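Local coordinates for solute-binding protein (Thermoactinomyces vulgaris, PDB 2ZYO) that binds maltotetraose and probably captures maltodextrins and cyclodextrins for import across the membrane, at residues 212-215 with 216-219; 168-171 with 172-175; 62-65 with 66-70. One frame throughout, in Å; residues are numbered along the deposited sequence.

Interaction 1: residues 212-215 with 216-219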
loop_
_atom_site.group_PDB
_atom_site.type_symbol
_atom_site.label_atom_id
_atom_site.label_comp_id
_atom_site.label_asym_id
_atom_site.label_seq_id
_atom_site.Cartn_x
_atom_site.Cartn_y
_atom_site.Cartn_z
ATOM N N MET A 212 -4.191 7.152 -19.547
ATOM C CA MET A 212 -3.250 8.272 -19.657
ATOM C C MET A 212 -3.912 9.526 -20.242
ATOM O O MET A 212 -3.482 10.648 -19.962
ATOM C CB MET A 212 -2.014 7.868 -20.473
ATOM C CG MET A 212 -0.898 8.920 -20.518
ATOM S SD MET A 212 -0.194 9.346 -18.907
ATOM C CE MET A 212 1.176 8.198 -18.830
ATOM N N ASN A 213 -4.953 9.335 -21.051
ATOM C CA ASN A 213 -5.745 10.462 -21.545
ATOM C C ASN A 213 -6.423 11.215 -20.403
ATOM O O ASN A 213 -6.564 12.441 -20.454
ATOM C CB ASN A 213 -6.797 9.998 -22.555
ATOM C CG ASN A 213 -6.203 9.653 -23.909
ATOM O OD1 ASN A 213 -5.030 9.899 -24.174
ATOM N ND2 ASN A 213 -7.022 9.074 -24.776
ATOM N N GLU A 214 -6.844 10.477 -19.376
ATOM C CA GLU A 214 -7.422 11.088 -18.181
ATOM C C GLU A 214 -6.352 11.847 -17.400
ATOM O O GLU A 214 -6.586 12.969 -16.952
ATOM C CB GLU A 214 -8.091 10.038 -17.285
ATOM C CG GLU A 214 -9.310 9.357 -17.903
ATOM C CD GLU A 214 -10.600 10.163 -17.780
ATOM O OE1 GLU A 214 -10.544 11.410 -17.696
ATOM O OE2 GLU A 214 -11.684 9.538 -17.774
ATOM N N VAL A 215 -5.181 11.230 -17.248
ATOM C CA VAL A 215 -4.025 11.870 -16.611
ATOM C C VAL A 215 -3.711 13.210 -17.284
ATOM O O VAL A 215 -3.551 14.232 -16.610
ATOM C CB VAL A 215 -2.776 10.945 -16.642
ATOM C CG1 VAL A 215 -1.521 11.689 -16.189
ATOM C CG2 VAL A 215 -3.009 9.702 -15.787
ATOM N N GLN A 216 -3.642 13.192 -18.613
ATOM C CA GLN A 216 -3.381 14.385 -19.416
ATOM C C GLN A 216 -4.366 15.515 -19.114
ATOM O O GLN A 216 -3.969 16.676 -19.004
ATOM C CB GLN A 216 -3.416 14.032 -20.903
ATOM C CG GLN A 216 -2.943 15.146 -21.827
ATOM C CD GLN A 216 -2.958 14.735 -23.284
ATOM O OE1 GLN A 216 -3.929 14.149 -23.768
ATOM N NE2 GLN A 216 -1.878 15.042 -23.995
ATOM N N LYS A 217 -5.645 15.164 -18.970
ATOM C CA LYS A 217 -6.699 16.143 -18.689
ATOM C C LYS A 217 -6.477 16.913 -17.387
ATOM O O LYS A 217 -6.871 18.076 -17.273
ATOM C CB LYS A 217 -8.070 15.466 -18.682
ATOM C CG LYS A 217 -8.609 15.155 -20.073
ATOM C CD LYS A 217 -9.810 14.218 -20.018
ATOM C CE LYS A 217 -11.027 14.876 -19.384
ATOM N NZ LYS A 217 -12.119 13.887 -19.173
ATOM N N TRP A 218 -5.840 16.271 -16.411
ATOM C CA TRP A 218 -5.534 16.925 -15.141
ATOM C C TRP A 218 -4.555 18.087 -15.302
ATOM O O TRP A 218 -4.548 19.017 -14.499
ATOM C CB TRP A 218 -5.028 15.911 -14.111
ATOM C CG TRP A 218 -6.153 15.166 -13.474
ATOM C CD1 TRP A 218 -6.641 13.946 -13.842
ATOM C CD2 TRP A 218 -6.958 15.609 -12.374
ATOM N NE1 TRP A 218 -7.695 13.594 -13.030
ATOM C CE2 TRP A 218 -7.911 14.597 -12.122
ATOM C CE3 TRP A 218 -6.961 16.758 -11.573
ATOM C CZ2 TRP A 218 -8.862 14.699 -11.101
ATOM C CZ3 TRP A 218 -7.909 16.860 -10.556
ATOM C CH2 TRP A 218 -8.845 15.834 -10.331
ATOM N N PHE A 219 -3.756 18.039 -16.364
ATOM C CA PHE A 219 -2.780 19.088 -16.635
ATOM C C PHE A 219 -3.268 20.077 -17.692
ATOM O O PHE A 219 -3.008 21.276 -17.584
ATOM C CB PHE A 219 -1.425 18.471 -17.000
ATOM C CG PHE A 219 -0.830 17.650 -15.892
ATOM C CD1 PHE A 219 -0.084 18.259 -14.889
ATOM C CD2 PHE A 219 -1.049 16.276 -15.826
ATOM C CE1 PHE A 219 0.453 17.510 -13.847
ATOM C CE2 PHE A 219 -0.515 15.519 -14.786
ATOM C CZ PHE A 219 0.236 16.136 -13.795
HETATM O O HOH W 1 -6.494 13.816 -22.922
#
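The last turns of the amphipathic helix 206-220 join Glu214 to Lys217 on the outer side and Val215 to Phe219 on the inner side. The alpha-helical pattern is regular at first, with Gln216 N donating to Met212 O at 2.9 Å and Lys217 N to Asn213 O. Near the end it slackens: Trp218 N divides itself between two weak bonds, to Glu214 O and to Val215 O. On the outer side Glu214 and Lys217 run alongside each other and point the same way. The lysine chain, bent about CG-CD (chi3 68°), brings NZ to 3.3 Å from Glu214 OE1 on its syn side, 31° out of the carboxylate plane, a rather long salt bridge. Glu214 OE2 has a second cationic partner in Lys184, so the carboxylate lies between two lysines. The Trp218 indole projects from the same helix towards Tyr147, whose OH its NE1 bonds, and meets Phe151 and Phe169 edge-to-face. Inward, Val215 is enclosed by helix 174-183 and His367, and its CG1 lies 4.2 Å from Phe219 CE2. The Phe219 ring turns its edge to Val215 O, CD2 standing 3.3 Å away near the ring plane. A water donates to both Asn213 O (2.8 Å) and Gln216 OE1 (2.7 Å), tying the extended glutamine back to the preceding turn.

Interaction 2: residues 168-171 with 172-175. With GLC (alpha-D-glucopyranose), chain B; GLC (alpha-D-glucopyranose), chain C.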
loop_
_atom_site.group_PDB
_atom_site.type_symbol
_atom_site.label_atom_id
_atom_site.label_comp_id
_atom_site.label_asym_id
_atom_site.label_seq_id
_atom_site.Cartn_x
_atom_site.Cartn_y
_atom_site.Cartn_z
ATOM N N LEU A 168 -6.381 18.545 -5.896
ATOM C CA LEU A 168 -4.952 18.514 -6.176
ATOM C C LEU A 168 -4.388 17.180 -5.712
ATOM O O LEU A 168 -4.652 16.749 -4.592
ATOM C CB LEU A 168 -4.255 19.669 -5.451
ATOM C CG LEU A 168 -2.729 19.784 -5.487
ATOM C CD1 LEU A 168 -2.214 20.051 -6.895
ATOM C CD2 LEU A 168 -2.286 20.890 -4.541
ATOM N N PHE A 169 -3.617 16.522 -6.572
ATOM C CA PHE A 169 -2.937 15.286 -6.188
ATOM C C PHE A 169 -1.731 15.014 -7.075
ATOM O O PHE A 169 -1.485 15.751 -8.035
ATOM C CB PHE A 169 -3.912 14.090 -6.132
ATOM C CG PHE A 169 -4.297 13.521 -7.479
ATOM C CD1 PHE A 169 -3.788 12.292 -7.896
ATOM C CD2 PHE A 169 -5.199 14.189 -8.309
ATOM C CE1 PHE A 169 -4.147 11.748 -9.126
ATOM C CE2 PHE A 169 -5.565 13.651 -9.544
ATOM C CZ PHE A 169 -5.037 12.426 -9.952
ATOM N N GLU A 170 -0.977 13.968 -6.737
ATOM C CA GLU A 170 0.205 13.567 -7.498
ATOM C C GLU A 170 -0.180 12.877 -8.803
ATOM O O GLU A 170 0.031 11.669 -8.970
ATOM C CB GLU A 170 1.095 12.649 -6.662
ATOM C CG GLU A 170 1.985 13.365 -5.679
ATOM C CD GLU A 170 3.072 12.462 -5.140
ATOM O OE1 GLU A 170 3.935 12.025 -5.932
ATOM O OE2 GLU A 170 3.059 12.188 -3.926
ATOM N N ALA A 171 -0.729 13.662 -9.729
ATOM C CA ALA A 171 -1.240 13.144 -10.999
ATOM C C ALA A 171 -0.137 12.747 -11.984
ATOM O O ALA A 171 -0.423 12.286 -13.087
ATOM C CB ALA A 171 -2.199 14.148 -11.640
ATOM N N ASN A 172 1.117 12.935 -11.579
ATOM C CA ASN A 172 2.266 12.497 -12.371
ATOM C C ASN A 172 2.941 11.258 -11.774
ATOM O O ASN A 172 4.074 10.918 -12.124
ATOM C CB ASN A 172 3.271 13.645 -12.545
ATOM C CG ASN A 172 3.764 14.212 -11.217
ATOM O OD1 ASN A 172 3.347 13.779 -10.140
ATOM N ND2 ASN A 172 4.662 15.188 -11.294
ATOM N N ASN A 173 2.221 10.590 -10.877
ATOM C CA ASN A 173 2.724 9.420 -10.166
ATOM C C ASN A 173 1.732 8.275 -10.327
ATOM O O ASN A 173 0.589 8.374 -9.878
ATOM C CB ASN A 173 2.925 9.768 -8.684
ATOM C CG ASN A 173 3.616 8.663 -7.892
ATOM O OD1 ASN A 173 3.514 7.477 -8.209
ATOM N ND2 ASN A 173 4.310 9.057 -6.828
ATOM N N PHE A 174 2.178 7.201 -10.977
ATOM C CA PHE A 174 1.327 6.047 -11.298
ATOM C C PHE A 174 0.700 5.384 -10.072
ATOM O O PHE A 174 -0.395 4.823 -10.160
ATOM C CB PHE A 174 2.119 5.025 -12.120
ATOM C CG PHE A 174 1.323 3.815 -12.543
ATOM C CD1 PHE A 174 0.230 3.939 -13.397
ATOM C CD2 PHE A 174 1.691 2.545 -12.106
ATOM C CE1 PHE A 174 -0.494 2.818 -13.797
ATOM C CE2 PHE A 174 0.973 1.418 -12.504
ATOM C CZ PHE A 174 -0.121 1.556 -13.350
ATOM N N TYR A 175 1.383 5.445 -8.931
ATOM C CA TYR A 175 0.799 4.925 -7.699
ATOM C C TYR A 175 -0.560 5.583 -7.422
ATOM O O TYR A 175 -1.514 4.918 -7.003
ATOM C CB TYR A 175 1.739 5.103 -6.495
ATOM C CG TYR A 175 1.079 4.648 -5.214
ATOM C CD1 TYR A 175 1.061 3.299 -4.861
ATOM C CD2 TYR A 175 0.423 5.559 -4.384
ATOM C CE1 TYR A 175 0.425 2.870 -3.701
ATOM C CE2 TYR A 175 -0.217 5.140 -3.222
ATOM C CZ TYR A 175 -0.213 3.794 -2.891
ATOM O OH TYR A 175 -0.849 3.379 -1.746
HETATM C C1 GLC B . 4.824 3.507 -4.405
HETATM C C2 GLC B . 5.785 2.317 -4.371
HETATM C C3 GLC B . 7.197 2.777 -4.727
HETATM C C4 GLC B . 7.194 3.490 -6.082
HETATM C C5 GLC B . 6.171 4.632 -6.068
HETATM C C6 GLC B . 6.021 5.297 -7.422
HETATM O O2 GLC B . 5.785 1.740 -3.075
HETATM O O3 GLC B . 8.070 1.659 -4.771
HETATM O O4 GLC B . 8.487 4.010 -6.353
HETATM O O5 GLC B . 4.867 4.138 -5.684
HETATM O O6 GLC B . 6.302 6.685 -7.343
HETATM C C1 GLC C . 2.964 6.153 -0.183
HETATM C C2 GLC C . 3.085 4.607 -0.172
HETATM C C3 GLC C . 4.131 4.076 -1.175
HETATM C C4 GLC C . 4.013 4.770 -2.532
HETATM C C5 GLC C . 4.007 6.284 -2.339
HETATM C C6 GLC C . 3.887 7.054 -3.646
HETATM O O1 GLC C . 4.037 6.756 0.451
HETATM O O2 GLC C . 3.407 4.150 1.140
HETATM O O3 GLC C . 3.946 2.678 -1.356
HETATM O O4 GLC C . 5.127 4.391 -3.362
HETATM O O5 GLC C . 2.881 6.660 -1.523
HETATM O O6 GLC C . 5.150 7.529 -4.088
HETATM O O HOH W 2 5.127 12.843 -8.249
#
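A type I beta turn from Glu170 to Asn173, closed by Asn173 N donating to Glu170 O at 3.1 Å, carries the chain from strand 165-169 into helix 174-183. The turn sets the side chains of Glu170 and Asn173 alongside each other, pointing the same way, with carboxylate and amide planes 64° apart. Asn173 ND2 gives Glu170 OE1 a nearly straight bond of 3.1 Å (N-H...O 164°); the acceptor lies near the amide plane, whereas the donor comes from above the carboxylate plane. Asn173 CG stands opposite the backbone N (chi1 -173°), which carries the amide towards both the helix start and the sugar. As N-cap, its OD1 accepts from Tyr175 N at 3.0 Å, and the same oxygen accepts from O6 of the chain B glucose. ND2 in turn donates to O6 of the chain C glucose, 3.2 Å away. The Tyr175 ring presents one face to that second sugar, whose C4 sits 3.9 Å above the ring centre. On the turn itself a water donates to Glu170 OE1 and Asn172 OD1, while Asn172 ND2 is held by Leu228 O. With an alanine here, Tyr175 N would probably lose its cap and two glucose O6 hydroxyls their amide partner, with Glu170 OE1 left to its water. With both ends of the amide engaged, its flip is well determined, and Glu170 probably acts as a second-shell residue that orients the first-shell asparagine, which bonds the O6 groups while the tyrosine supplies an apolar platform for the sugar.

Interaction 3: residues 62-65 with 66-70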
loop_
_atom_site.group_PDB
_atom_site.type_symbol
_atom_site.label_atom_id
_atom_site.label_comp_id
_atom_site.label_asym_id
_atom_site.label_seq_id
_atom_site.Cartn_x
_atom_site.Cartn_y
_atom_site.Cartn_z
ATOM N N GLN A 62 14.810 -6.523 4.947
ATOM C CA GLN A 62 15.113 -7.492 3.900
ATOM C C GLN A 62 16.626 -7.618 3.693
ATOM O O GLN A 62 17.162 -8.729 3.640
ATOM C CB GLN A 62 14.395 -7.123 2.597
ATOM C CG GLN A 62 14.151 -8.303 1.673
ATOM C CD GLN A 62 13.156 -8.017 0.558
ATOM O OE1 GLN A 62 12.243 -7.199 0.702
ATOM N NE2 GLN A 62 13.317 -8.714 -0.558
ATOM N N GLU A 63 17.308 -6.476 3.604
ATOM C CA GLU A 63 18.765 -6.440 3.479
ATOM C C GLU A 63 19.465 -7.018 4.711
ATOM O O GLU A 63 20.440 -7.763 4.581
ATOM C CB GLU A 63 19.249 -5.008 3.220
ATOM C CG GLU A 63 18.987 -4.507 1.806
ATOM C CD GLU A 63 19.015 -2.990 1.700
ATOM O OE1 GLU A 63 18.272 -2.318 2.452
ATOM O OE2 GLU A 63 19.770 -2.466 0.852
ATOM N N LYS A 64 18.965 -6.675 5.899
ATOM C CA LYS A 64 19.551 -7.155 7.148
ATOM C C LYS A 64 19.399 -8.665 7.311
ATOM O O LYS A 64 20.320 -9.333 7.784
ATOM C CB LYS A 64 18.962 -6.421 8.360
ATOM C CG LYS A 64 19.705 -6.687 9.666
ATOM C CD LYS A 64 19.119 -5.891 10.819
ATOM C CE LYS A 64 19.660 -6.354 12.162
ATOM N NZ LYS A 64 21.138 -6.192 12.280
ATOM N N LEU A 65 18.245 -9.200 6.915
ATOM C CA LEU A 65 18.001 -10.643 7.000
ATOM C C LEU A 65 18.871 -11.422 6.012
ATOM O O LEU A 65 19.294 -12.544 6.300
ATOM C CB LEU A 65 16.517 -10.968 6.785
ATOM C CG LEU A 65 16.061 -12.398 7.116
ATOM C CD1 LEU A 65 16.210 -12.712 8.608
ATOM C CD2 LEU A 65 14.625 -12.622 6.662
ATOM N N THR A 66 19.137 -10.819 4.854
ATOM C CA THR A 66 20.022 -11.411 3.847
ATOM C C THR A 66 21.427 -11.647 4.416
ATOM O O THR A 66 22.101 -12.612 4.045
ATOM C CB THR A 66 20.082 -10.542 2.564
ATOM O OG1 THR A 66 18.750 -10.268 2.114
ATOM C CG2 THR A 66 20.835 -11.255 1.447
ATOM N N LEU A 67 21.851 -10.772 5.326
ATOM C CA LEU A 67 23.136 -10.912 6.008
ATOM C C LEU A 67 23.026 -11.762 7.280
ATOM O O LEU A 67 23.772 -12.730 7.454
ATOM C CB LEU A 67 23.719 -9.530 6.337
ATOM C CG LEU A 67 25.098 -9.436 7.003
ATOM C CD1 LEU A 67 26.213 -9.818 6.034
ATOM C CD2 LEU A 67 25.327 -8.036 7.557
ATOM N N ASP A 68 22.095 -11.393 8.157
ATOM C CA ASP A 68 21.984 -12.001 9.485
ATOM C C ASP A 68 21.395 -13.406 9.481
ATOM O O ASP A 68 21.772 -14.232 10.311
ATOM C CB ASP A 68 21.163 -11.108 10.420
ATOM C CG ASP A 68 21.896 -9.836 10.817
ATOM O OD1 ASP A 68 22.990 -9.565 10.278
ATOM O OD2 ASP A 68 21.369 -9.107 11.681
ATOM N N GLY A 69 20.467 -13.664 8.563
ATOM C CA GLY A 69 19.823 -14.976 8.446
ATOM C C GLY A 69 20.810 -16.123 8.278
ATOM O O GLY A 69 20.842 -17.035 9.108
ATOM N N PRO A 70 21.615 -16.092 7.196
ATOM C CA PRO A 70 22.673 -17.088 6.991
ATOM C C PRO A 70 23.693 -17.153 8.133
ATOM O O PRO A 70 24.253 -18.218 8.393
ATOM C CB PRO A 70 23.356 -16.608 5.706
ATOM C CG PRO A 70 22.312 -15.846 4.992
ATOM C CD PRO A 70 21.550 -15.141 6.071
HETATM O O HOH W 3 23.595 -6.986 10.608
#
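Gln62 O is gripped twice by Thr66, one turn further along helix 61-71: the backbone N donates at 3.1 Å and the hydroxyl OG1 at 2.7 Å, the two arriving from opposite faces of the carbonyl plane. Thr66 OG1 owes this reach to its first torsion, which sets it beside its own backbone N (chi1 -52°), the usual way for a helical threonine to return its hydroxyl to the preceding turn. Two residues on, Asp68 N donates almost straight to Lys64 O at 2.7 Å (N-H...O 169°). The side chains of the same two residues cross obliquely. The lysine runs extended until CE, where a bend at chi4 (61°) turns NZ back to Asp68 OD2, 3.0 Å away on the syn side of the carboxylate; CE itself follows at 3.3 Å from OD2. A water completes the pairing, accepting from Lys64 NZ and donating to Asp68 OD1 at 2.7 Å. Both side chains also touch Trp24 of strand 20-25, and Leu65 packs inward against Trp24 and Val78. Gly69 N still bonds Leu65 O at 2.8 Å, and a beta carbon at the glycine would probably crowd that carbonyl. Pro70 follows without an N-H, and the helix kinks, the proline CD resting 3.4 Å from Leu65 O. The i to i+4 ion pair spans the same turn as the Lys64 O bond, and the bridging water engages the carboxylate's other oxygen, so the two charges are probably well compensated beside the tryptophan.

Interactions 1 and 2 belong to one neighbourhood, with centres 10 Å apart. Val215 CG1 and Phe219 CE2 both pack on Ala171 O, so helix 206-220 backs the turn that presents sugar-binding groups. Interaction 3 lies about 34 Å from interaction 2 and 43 Å from interaction 1, centre to centre, and on the opposite side of the chain's centre from the latter. Interaction 2 is buried and built from amide, carboxylate and sugar hydroxyls. The two helical contacts are only partly buried: each pairs a lysine with an acid, but 212-219 adds an aromatic inner side, whereas 62-70 relies on a threonine hydroxyl and ends in a glycine-proline kink.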